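Local coordinates for protein GTP-sensing transcriptional pleiotropic repressor CodY (Clostridioides difficile, PDB 5N0L) that senses nutrient status as a transcriptional repressor, binding isoleucine through its GAF domain and probably GTP as a second signal, at residues Ser28-Gly34 against Leu54-Leu58; Val85-Asp89 against Arg126-Leu130; Glu90-Asn96 against Lys113-Pro119. All coordinates share one frame. Numbering follows the deposited sequence.

Contact 1. Residues Ser28-Gly34 against Leu54-Leu58; sequences SFDLLAG and LGLHL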
loop_
_atom_site.group_PDB
_atom_site.type_symbol
_atom_site.label_atom_id
_atom_site.label_comp_id
_atom_site.label_asym_id
_atom_site.label_seq_id
_atom_site.Cartn_x
_atom_site.Cartn_y
_atom_site.Cartn_z
ATOM N N SER A 28 16.106 -0.210 -3.409
ATOM C CA SER A 28 17.357 -0.708 -3.924
ATOM C C SER A 28 17.164 -2.130 -4.453
ATOM O O SER A 28 16.463 -2.847 -3.867
ATOM C CB SER A 28 18.306 -0.815 -2.780
ATOM O OG SER A 28 19.552 -1.203 -3.159
ATOM N N PHE A 29 17.822 -2.396 -5.559
ATOM C CA PHE A 29 17.870 -3.687 -6.216
ATOM C C PHE A 29 19.301 -4.188 -6.116
ATOM O O PHE A 29 19.759 -4.933 -6.936
ATOM C CB PHE A 29 17.368 -3.558 -7.640
ATOM C CG PHE A 29 15.922 -3.281 -7.717
ATOM C CD1 PHE A 29 15.005 -4.287 -7.570
ATOM C CD2 PHE A 29 15.460 -1.969 -7.799
ATOM C CE1 PHE A 29 13.669 -4.022 -7.574
ATOM C CE2 PHE A 29 14.135 -1.713 -7.831
ATOM C CZ PHE A 29 13.224 -2.731 -7.725
ATOM N N ASP A 30 20.020 -3.774 -5.089
ATOM C CA ASP A 30 21.386 -4.249 -4.907
ATOM C C ASP A 30 21.443 -5.797 -4.708
ATOM O O ASP A 30 22.395 -6.400 -5.168
ATOM C CB ASP A 30 22.089 -3.551 -3.746
ATOM C CG ASP A 30 22.672 -2.208 -4.148
ATOM O OD1 ASP A 30 22.661 -1.816 -5.306
ATOM O OD2 ASP A 30 23.073 -1.465 -3.220
ATOM N N LEU A 31 20.469 -6.375 -4.029
ATOM C CA LEU A 31 20.484 -7.829 -3.729
ATOM C C LEU A 31 20.245 -8.584 -5.046
ATOM O O LEU A 31 21.054 -9.514 -5.348
ATOM C CB LEU A 31 19.470 -8.196 -2.701
ATOM C CG LEU A 31 19.759 -7.629 -1.281
ATOM C CD1 LEU A 31 18.447 -7.671 -0.525
ATOM C CD2 LEU A 31 20.860 -8.446 -0.632
ATOM N N LEU A 32 19.341 -8.121 -5.852
ATOM C CA LEU A 32 19.140 -8.846 -7.187
ATOM C C LEU A 32 20.356 -8.606 -8.042
ATOM O O LEU A 32 20.854 -9.509 -8.751
ATOM C CB LEU A 32 17.899 -8.332 -7.858
ATOM C CG LEU A 32 17.574 -8.844 -9.312
ATOM C CD1 LEU A 32 17.545 -10.367 -9.264
ATOM C CD2 LEU A 32 16.278 -8.310 -9.844
ATOM N N ALA A 33 20.887 -7.364 -8.097
ATOM C CA ALA A 33 22.044 -7.122 -8.933
ATOM C C ALA A 33 23.227 -8.022 -8.526
ATOM O O ALA A 33 24.033 -8.398 -9.418
ATOM C CB ALA A 33 22.522 -5.618 -8.894
ATOM N N GLY A 34 23.463 -8.194 -7.205
ATOM C CA GLY A 34 24.527 -9.053 -6.677
ATOM C C GLY A 34 24.289 -10.502 -7.163
ATOM O O GLY A 34 25.266 -11.187 -7.439
ATOM N N LEU A 54 19.583 2.184 -9.312
ATOM C CA LEU A 54 18.823 1.597 -8.274
ATOM C C LEU A 54 19.432 0.337 -7.709
ATOM O O LEU A 54 19.088 -0.099 -6.582
ATOM C CB LEU A 54 17.382 1.359 -8.691
ATOM C CG LEU A 54 16.582 2.471 -9.385
ATOM C CD1 LEU A 54 15.194 2.001 -9.695
ATOM C CD2 LEU A 54 16.532 3.701 -8.465
ATOM N N GLY A 55 20.273 -0.315 -8.542
ATOM C CA GLY A 55 20.894 -1.575 -8.118
ATOM C C GLY A 55 22.218 -1.667 -8.859
ATOM O O GLY A 55 22.331 -1.297 -10.037
ATOM N N LEU A 56 23.222 -2.131 -8.163
ATOM C CA LEU A 56 24.573 -2.157 -8.696
ATOM C C LEU A 56 25.323 -3.305 -8.171
ATOM O O LEU A 56 25.271 -3.561 -7.010
ATOM C CB LEU A 56 25.302 -0.882 -8.274
ATOM C CG LEU A 56 26.733 -0.716 -8.751
ATOM C CD1 LEU A 56 26.881 -0.577 -10.254
ATOM C CD2 LEU A 56 27.372 0.548 -8.085
ATOM N N HIS A 57 26.046 -4.025 -9.079
ATOM C CA HIS A 57 27.061 -4.965 -8.696
ATOM C C HIS A 57 28.238 -4.832 -9.626
ATOM O O HIS A 57 28.081 -4.767 -10.885
ATOM C CB HIS A 57 26.619 -6.418 -8.898
ATOM C CG HIS A 57 27.703 -7.394 -8.539
ATOM N ND1 HIS A 57 28.134 -7.682 -7.249
ATOM C CD2 HIS A 57 28.557 -8.033 -9.386
ATOM C CE1 HIS A 57 29.139 -8.563 -7.355
ATOM N NE2 HIS A 57 29.431 -8.739 -8.636
ATOM N N LEU A 58 29.432 -4.812 -9.075
ATOM C CA LEU A 58 30.676 -4.622 -9.910
ATOM C C LEU A 58 31.623 -5.801 -9.789
ATOM O O LEU A 58 32.291 -5.974 -8.791
ATOM C CB LEU A 58 31.434 -3.292 -9.532
ATOM C CG LEU A 58 30.638 -2.015 -9.831
ATOM C CD1 LEU A 58 31.434 -0.827 -9.185
ATOM C CD2 LEU A 58 30.346 -1.794 -11.341
HETATM O O HOH W 1 20.579 1.286 -4.268
HETATM O O HOH W 2 24.989 -5.628 -5.248
#
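The F29 ring lies against the side chain of L54, its edge meeting L54 CB at 3.9 Å from F29 CD2, while the buried F29 side chain also packs on V154, E157 and I158 of helix 141-158. Just beside it, F29 N donates to L54 O (2.8 Å, nearly linear), and S28 CA adds a CA-H...O contact to the same L54 O at 3.2 Å. F29 is the N-cap residue of helix 30-40 and lies within an ST turn, in which S28 OG accepts from D30 N at 3.2 Å. The partner is an outermost strand of the antiparallel GAF-domain sheet, bulged where L54 and G55 both face V46. A side chain at G55 would collide with F29 O; its absence lets the helix start sit close. D30 OD1 accepts from L56 N at 2.9 Å, occupying an edge-strand amide. One turn on, A33 CB approaches L56 N at 3.6 Å, and a water donates to both D30 O and L56 O, 2.7 Å from each.

Contact 2. Residues Val85-Asp89 against Arg126-Leu130; sequences VLKID and RLGTL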
loop_
_atom_site.group_PDB
_atom_site.type_symbol
_atom_site.label_atom_id
_atom_site.label_comp_id
_atom_site.label_asym_id
_atom_site.label_seq_id
_atom_site.Cartn_x
_atom_site.Cartn_y
_atom_site.Cartn_z
ATOM N N VAL A 85 20.298 4.575 -23.625
ATOM C CA VAL A 85 19.663 3.268 -23.332
ATOM C C VAL A 85 18.168 3.226 -23.674
ATOM O O VAL A 85 17.578 2.146 -23.935
ATOM C CB VAL A 85 20.009 2.695 -21.957
ATOM C CG1 VAL A 85 21.506 2.453 -21.799
ATOM C CG2 VAL A 85 19.417 3.564 -20.807
ATOM N N LEU A 86 17.469 4.401 -23.659
ATOM C CA LEU A 86 16.097 4.434 -23.922
ATOM C C LEU A 86 15.788 4.332 -25.447
ATOM O O LEU A 86 14.634 4.169 -25.839
ATOM C CB LEU A 86 15.487 5.717 -23.342
ATOM C CG LEU A 86 15.619 5.783 -21.814
ATOM C CD1 LEU A 86 15.173 7.220 -21.366
ATOM C CD2 LEU A 86 14.742 4.781 -21.090
ATOM N N LYS A 87 16.829 4.421 -26.274
ATOM C CA LYS A 87 16.714 4.249 -27.748
ATOM C C LYS A 87 16.627 2.758 -28.088
ATOM O O LYS A 87 16.236 2.458 -29.217
ATOM C CB LYS A 87 17.952 4.781 -28.482
ATOM C CG LYS A 87 18.178 6.270 -28.342
ATOM C CD LYS A 87 19.491 6.727 -28.849
ATOM C CE LYS A 87 19.636 8.226 -28.656
ATOM N NZ LYS A 87 20.742 8.799 -29.410
ATOM N N ILE A 88 16.913 1.897 -27.134
ATOM C CA ILE A 88 16.858 0.403 -27.287
ATOM C C ILE A 88 15.473 -0.058 -26.815
ATOM O O ILE A 88 15.148 0.065 -25.654
ATOM C CB ILE A 88 17.998 -0.249 -26.449
ATOM C CG1 ILE A 88 19.439 0.168 -26.955
ATOM C CG2 ILE A 88 17.905 -1.796 -26.369
ATOM C CD1 ILE A 88 20.613 -0.037 -26.044
ATOM N N ASP A 89 14.633 -0.607 -27.713
ATOM C CA ASP A 89 13.269 -1.036 -27.313
ATOM C C ASP A 89 13.057 -2.533 -27.098
ATOM O O ASP A 89 12.034 -2.923 -26.620
ATOM C CB ASP A 89 12.203 -0.521 -28.293
ATOM C CG ASP A 89 12.183 -1.274 -29.623
ATOM O OD1 ASP A 89 13.236 -1.744 -30.123
ATOM O OD2 ASP A 89 11.069 -1.406 -30.158
ATOM N N ARG A 126 8.006 1.894 -20.120
ATOM C CA ARG A 126 9.448 1.708 -19.984
ATOM C C ARG A 126 9.876 2.443 -18.640
ATOM O O ARG A 126 9.884 3.663 -18.577
ATOM C CB ARG A 126 10.144 2.322 -21.144
ATOM C CG ARG A 126 11.678 2.361 -21.129
ATOM C CD ARG A 126 12.279 0.925 -21.117
ATOM N NE ARG A 126 13.696 0.851 -21.198
ATOM C CZ ARG A 126 14.411 0.977 -22.331
ATOM N NH1 ARG A 126 13.846 1.147 -23.497
ATOM N NH2 ARG A 126 15.722 0.874 -22.303
ATOM N N LEU A 127 10.174 1.624 -17.645
ATOM C CA LEU A 127 10.529 2.045 -16.296
ATOM C C LEU A 127 11.983 2.169 -16.019
ATOM O O LEU A 127 12.388 2.800 -15.049
ATOM C CB LEU A 127 9.864 1.142 -15.280
ATOM C CG LEU A 127 8.347 1.098 -15.295
ATOM C CD1 LEU A 127 7.800 0.080 -14.291
ATOM C CD2 LEU A 127 7.748 2.454 -15.078
ATOM N N GLY A 128 12.814 1.504 -16.827
ATOM C CA GLY A 128 14.218 1.527 -16.600
ATOM C C GLY A 128 14.938 0.513 -17.548
ATOM O O GLY A 128 14.318 0.104 -18.571
ATOM N N THR A 129 16.164 0.220 -17.200
ATOM C CA THR A 129 17.070 -0.623 -18.022
ATOM C C THR A 129 17.964 -1.422 -17.159
ATOM O O THR A 129 18.448 -1.013 -16.141
ATOM C CB THR A 129 17.895 0.290 -18.992
ATOM O OG1 THR A 129 17.043 1.185 -19.718
ATOM C CG2 THR A 129 18.658 -0.489 -20.057
ATOM N N LEU A 130 18.164 -2.709 -17.554
ATOM C CA LEU A 130 19.089 -3.572 -16.908
ATOM C C LEU A 130 20.269 -3.675 -17.894
ATOM O O LEU A 130 20.080 -3.988 -19.085
ATOM C CB LEU A 130 18.440 -4.945 -16.630
ATOM C CG LEU A 130 19.351 -5.965 -16.057
ATOM C CD1 LEU A 130 19.787 -5.821 -14.623
ATOM C CD2 LEU A 130 18.642 -7.377 -16.131
#
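This is a polar tether between a turn and a sheet: the type I beta turn V85-I88, in the connection from helix 79-85 to strand 92-95, is held by one arginine from strand 125-134 of the GAF-domain sheet. That strand carries a classic beta bulge, L127 and G128 both facing I120, just after R126. The arginine points its guanidinium at the turn and offers its edge to two backbone carbonyls. R126 NH2 donates to V85 O at 2.8 Å and R126 NH1 to I88 O at 2.7 Å, so the first and last residues of the turn are gripped by the same side chain. V85 O also receives the turn's own bond from I88 N, at 3.3 Å. The guanidinium is itself braced by its own strand, through R126 NE to G128 O (2.8 Å) and R126 NH2 to T129 OG1 (2.9 Å). The principle is a familiar one: a planar cation with several N-H groups can fix a loop through main-chain oxygens, which the turn supplies here in place of a carboxylate. Van der Waals contacts complete the join. L86 CD2 lies over one face of the guanidinium and 3.9 Å from R126 CG, while V85 CG2 meets T129 OG1 at 3.5 Å.

Contact 3. Residues Glu90-Asn96 against Lys113-Pro119; sequences ETLENLN and KYTTVVP. With ILE (isoleucine), chain G.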
loop_
_atom_site.group_PDB
_atom_site.type_symbol
_atom_site.label_atom_id
_atom_site.label_comp_id
_atom_site.label_asym_id
_atom_site.label_seq_id
_atom_site.Cartn_x
_atom_site.Cartn_y
_atom_site.Cartn_z
ATOM N N GLU A 90 14.045 -3.321 -27.475
ATOM C CA GLU A 90 14.098 -4.779 -27.250
ATOM C C GLU A 90 15.474 -5.132 -26.775
ATOM O O GLU A 90 16.393 -4.409 -27.064
ATOM C CB GLU A 90 13.957 -5.539 -28.595
ATOM C CG GLU A 90 12.847 -5.179 -29.459
ATOM C CD GLU A 90 12.746 -6.215 -30.556
ATOM O OE1 GLU A 90 11.762 -6.972 -30.510
ATOM O OE2 GLU A 90 13.681 -6.295 -31.407
ATOM N N THR A 91 15.638 -6.297 -26.126
ATOM C CA THR A 91 16.917 -6.711 -25.734
ATOM C C THR A 91 17.962 -6.545 -26.820
ATOM O O THR A 91 17.825 -6.979 -27.999
ATOM C CB THR A 91 16.895 -8.118 -25.144
ATOM O OG1 THR A 91 16.058 -8.166 -24.003
ATOM C CG2 THR A 91 18.315 -8.565 -24.757
ATOM N N LEU A 92 19.044 -5.898 -26.444
ATOM C CA LEU A 92 20.223 -5.750 -27.256
ATOM C C LEU A 92 21.303 -6.622 -26.687
ATOM O O LEU A 92 21.876 -6.385 -25.583
ATOM C CB LEU A 92 20.647 -4.296 -27.289
ATOM C CG LEU A 92 21.859 -4.059 -28.185
ATOM C CD1 LEU A 92 21.648 -4.413 -29.681
ATOM C CD2 LEU A 92 22.279 -2.602 -28.086
ATOM N N GLU A 93 21.643 -7.727 -27.418
ATOM C CA GLU A 93 22.611 -8.649 -26.822
ATOM C C GLU A 93 23.943 -8.561 -27.412
ATOM O O GLU A 93 24.080 -8.393 -28.615
ATOM C CB GLU A 93 22.157 -10.094 -26.767
ATOM C CG GLU A 93 21.852 -10.772 -28.013
ATOM C CD GLU A 93 22.165 -12.295 -27.951
ATOM O OE1 GLU A 93 22.435 -13.014 -26.929
ATOM O OE2 GLU A 93 22.188 -12.780 -29.036
ATOM N N ASN A 94 24.953 -8.714 -26.562
ATOM C CA ASN A 94 26.340 -8.811 -26.983
ATOM C C ASN A 94 26.841 -7.681 -27.797
ATOM O O ASN A 94 27.484 -7.843 -28.796
ATOM C CB ASN A 94 26.601 -10.196 -27.725
ATOM C CG ASN A 94 26.418 -11.341 -26.838
ATOM O OD1 ASN A 94 25.771 -12.392 -27.203
ATOM N ND2 ASN A 94 26.984 -11.221 -25.662
ATOM N N LEU A 95 26.507 -6.451 -27.375
ATOM C CA LEU A 95 27.099 -5.332 -27.917
ATOM C C LEU A 95 28.614 -5.431 -27.568
ATOM O O LEU A 95 28.999 -5.747 -26.413
ATOM C CB LEU A 95 26.406 -4.103 -27.190
ATOM C CG LEU A 95 26.781 -2.758 -27.640
ATOM C CD1 LEU A 95 26.302 -2.534 -29.057
ATOM C CD2 LEU A 95 26.056 -1.754 -26.699
ATOM N N ASN A 96 29.454 -5.254 -28.597
ATOM C CA ASN A 96 30.920 -5.484 -28.624
ATOM C C ASN A 96 31.384 -4.774 -29.981
ATOM O O ASN A 96 30.561 -4.490 -30.786
ATOM C CB ASN A 96 31.042 -7.060 -28.671
ATOM C CG ASN A 96 32.474 -7.602 -28.713
ATOM O OD1 ASN A 96 32.852 -8.146 -29.747
ATOM N ND2 ASN A 96 33.253 -7.539 -27.628
ATOM N N LYS A 113 34.670 -5.917 -24.170
ATOM C CA LYS A 113 33.602 -6.446 -23.368
ATOM C C LYS A 113 32.330 -6.758 -24.186
ATOM O O LYS A 113 32.155 -6.291 -25.296
ATOM C CB LYS A 113 33.224 -5.401 -22.282
ATOM C CG LYS A 113 34.426 -5.219 -21.371
ATOM C CD LYS A 113 34.107 -4.294 -20.202
ATOM C CE LYS A 113 33.368 -5.006 -19.138
ATOM N NZ LYS A 113 33.130 -4.221 -17.867
ATOM N N TYR A 114 31.523 -7.645 -23.619
ATOM C CA TYR A 114 30.205 -7.941 -24.127
ATOM C C TYR A 114 29.232 -7.308 -23.199
ATOM O O TYR A 114 29.293 -7.573 -22.000
ATOM C CB TYR A 114 29.939 -9.472 -24.101
ATOM C CG TYR A 114 30.935 -10.232 -25.018
ATOM C CD1 TYR A 114 30.633 -10.406 -26.355
ATOM C CD2 TYR A 114 32.108 -10.738 -24.539
ATOM C CE1 TYR A 114 31.531 -11.063 -27.189
ATOM C CE2 TYR A 114 33.027 -11.421 -25.361
ATOM C CZ TYR A 114 32.732 -11.550 -26.705
ATOM O OH TYR A 114 33.601 -12.298 -27.537
ATOM N N THR A 115 28.342 -6.541 -23.770
ATOM C CA THR A 115 27.306 -5.862 -22.993
ATOM C C THR A 115 25.895 -6.165 -23.524
ATOM O O THR A 115 25.646 -6.095 -24.748
ATOM C CB THR A 115 27.596 -4.328 -23.031
ATOM O OG1 THR A 115 28.886 -4.121 -22.431
ATOM C CG2 THR A 115 26.430 -3.602 -22.212
ATOM N N THR A 116 25.012 -6.558 -22.628
ATOM C CA THR A 116 23.641 -6.771 -22.909
ATOM C C THR A 116 22.757 -5.725 -22.207
ATOM O O THR A 116 22.940 -5.466 -20.999
ATOM C CB THR A 116 23.279 -8.193 -22.517
ATOM O OG1 THR A 116 23.999 -9.087 -23.444
ATOM C CG2 THR A 116 21.768 -8.459 -22.587
ATOM N N VAL A 117 21.826 -5.200 -22.948
ATOM C CA VAL A 117 20.903 -4.120 -22.476
ATOM C C VAL A 117 19.463 -4.566 -22.617
ATOM O O VAL A 117 18.952 -4.907 -23.753
ATOM C CB VAL A 117 21.167 -2.834 -23.247
ATOM C CG1 VAL A 117 20.292 -1.682 -22.667
ATOM C CG2 VAL A 117 22.659 -2.472 -23.264
ATOM N N VAL A 118 18.837 -4.678 -21.450
ATOM C CA VAL A 118 17.490 -5.209 -21.345
ATOM C C VAL A 118 16.538 -4.142 -20.854
ATOM O O VAL A 118 16.701 -3.702 -19.675
ATOM C CB VAL A 118 17.399 -6.405 -20.426
ATOM C CG1 VAL A 118 15.979 -6.991 -20.446
ATOM C CG2 VAL A 118 18.471 -7.433 -20.820
ATOM N N PRO A 119 15.533 -3.808 -21.686
ATOM C CA PRO A 119 14.502 -2.860 -21.177
ATOM C C PRO A 119 13.752 -3.421 -19.986
ATOM O O PRO A 119 13.390 -4.607 -19.916
ATOM C CB PRO A 119 13.577 -2.654 -22.366
ATOM C CG PRO A 119 14.470 -2.857 -23.579
ATOM C CD PRO A 119 15.410 -3.967 -23.160
HETATM N N ILE G . 31.316 0.929 -18.292
HETATM C CA ILE G . 30.294 -0.151 -18.155
HETATM C C ILE G . 30.957 -1.419 -17.680
HETATM O O ILE G . 31.949 -1.826 -18.281
HETATM C CB ILE G . 29.569 -0.354 -19.468
HETATM C CG1 ILE G . 28.759 0.911 -19.790
HETATM C CG2 ILE G . 28.575 -1.461 -19.354
HETATM C CD1 ILE G . 27.469 1.073 -19.008
HETATM O OXT ILE G . 30.532 -1.926 -16.664
#
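Main-chain bonds pair strand 92-95, outermost in this chain's sheet, with strand 114-122, and side-chain conformations adapt to the bulge between them. L92 and L95, both with chi1 t and chi2 p, lie on one sheet face with T115 and V117, and reach I103 of helix 100-103. The antiparallel hydrogen-bonded pairs are L92 with V117 (L92 N to V117 O, 2.9 Å) and L95 with T115 (L95 N to T115 O, 2.8 Å). Between them the register slips by one residue at a G1 beta bulge, where N94 adopts positive phi (56°) and shares T115 with L95. T116, in the m rotamer, places OG1 3.3 Å from N94 N and accepts its hydrogen bond, providing a partner for an amide displaced by the bulge. N96, with chi1 t, extends toward the other strand: N96 ND2 donates to K113 O at 2.9 Å and lies over one face of the Y114 ring. The CA-to-CB bond of K113 points away from 90-96; K113 NZ bonds the O atom of the bound isoleucine at 2.7 Å and forms a salt bridge with D63 OD2. Thus N96 engages the main chain of K113, whereas the lysine's charged amine complements the carboxylate of the effector amino acid.

From the N terminus, contact 1 closes first: the start of helix 30-40 meets strand 53-57 after the chain has run through strand 43-48. Contact 2 opens later, at the end of helix 79-85, and its loop shuts only at strand 125-134. Within that span lies the whole of contact 3, which pairs strands 92-95 and 114-122, so these two nest while contact 1 stands in series before them. All three reach the same antiparallel sheet, contacts 1 and 3 at its opposite outer strands and contact 2 at the central strand. Contacts 2 and 3 touch directly, L130 O lying 2.8 Å from V118 N; contact 1 remains apart, its centre about 17 Å from that of contact 2.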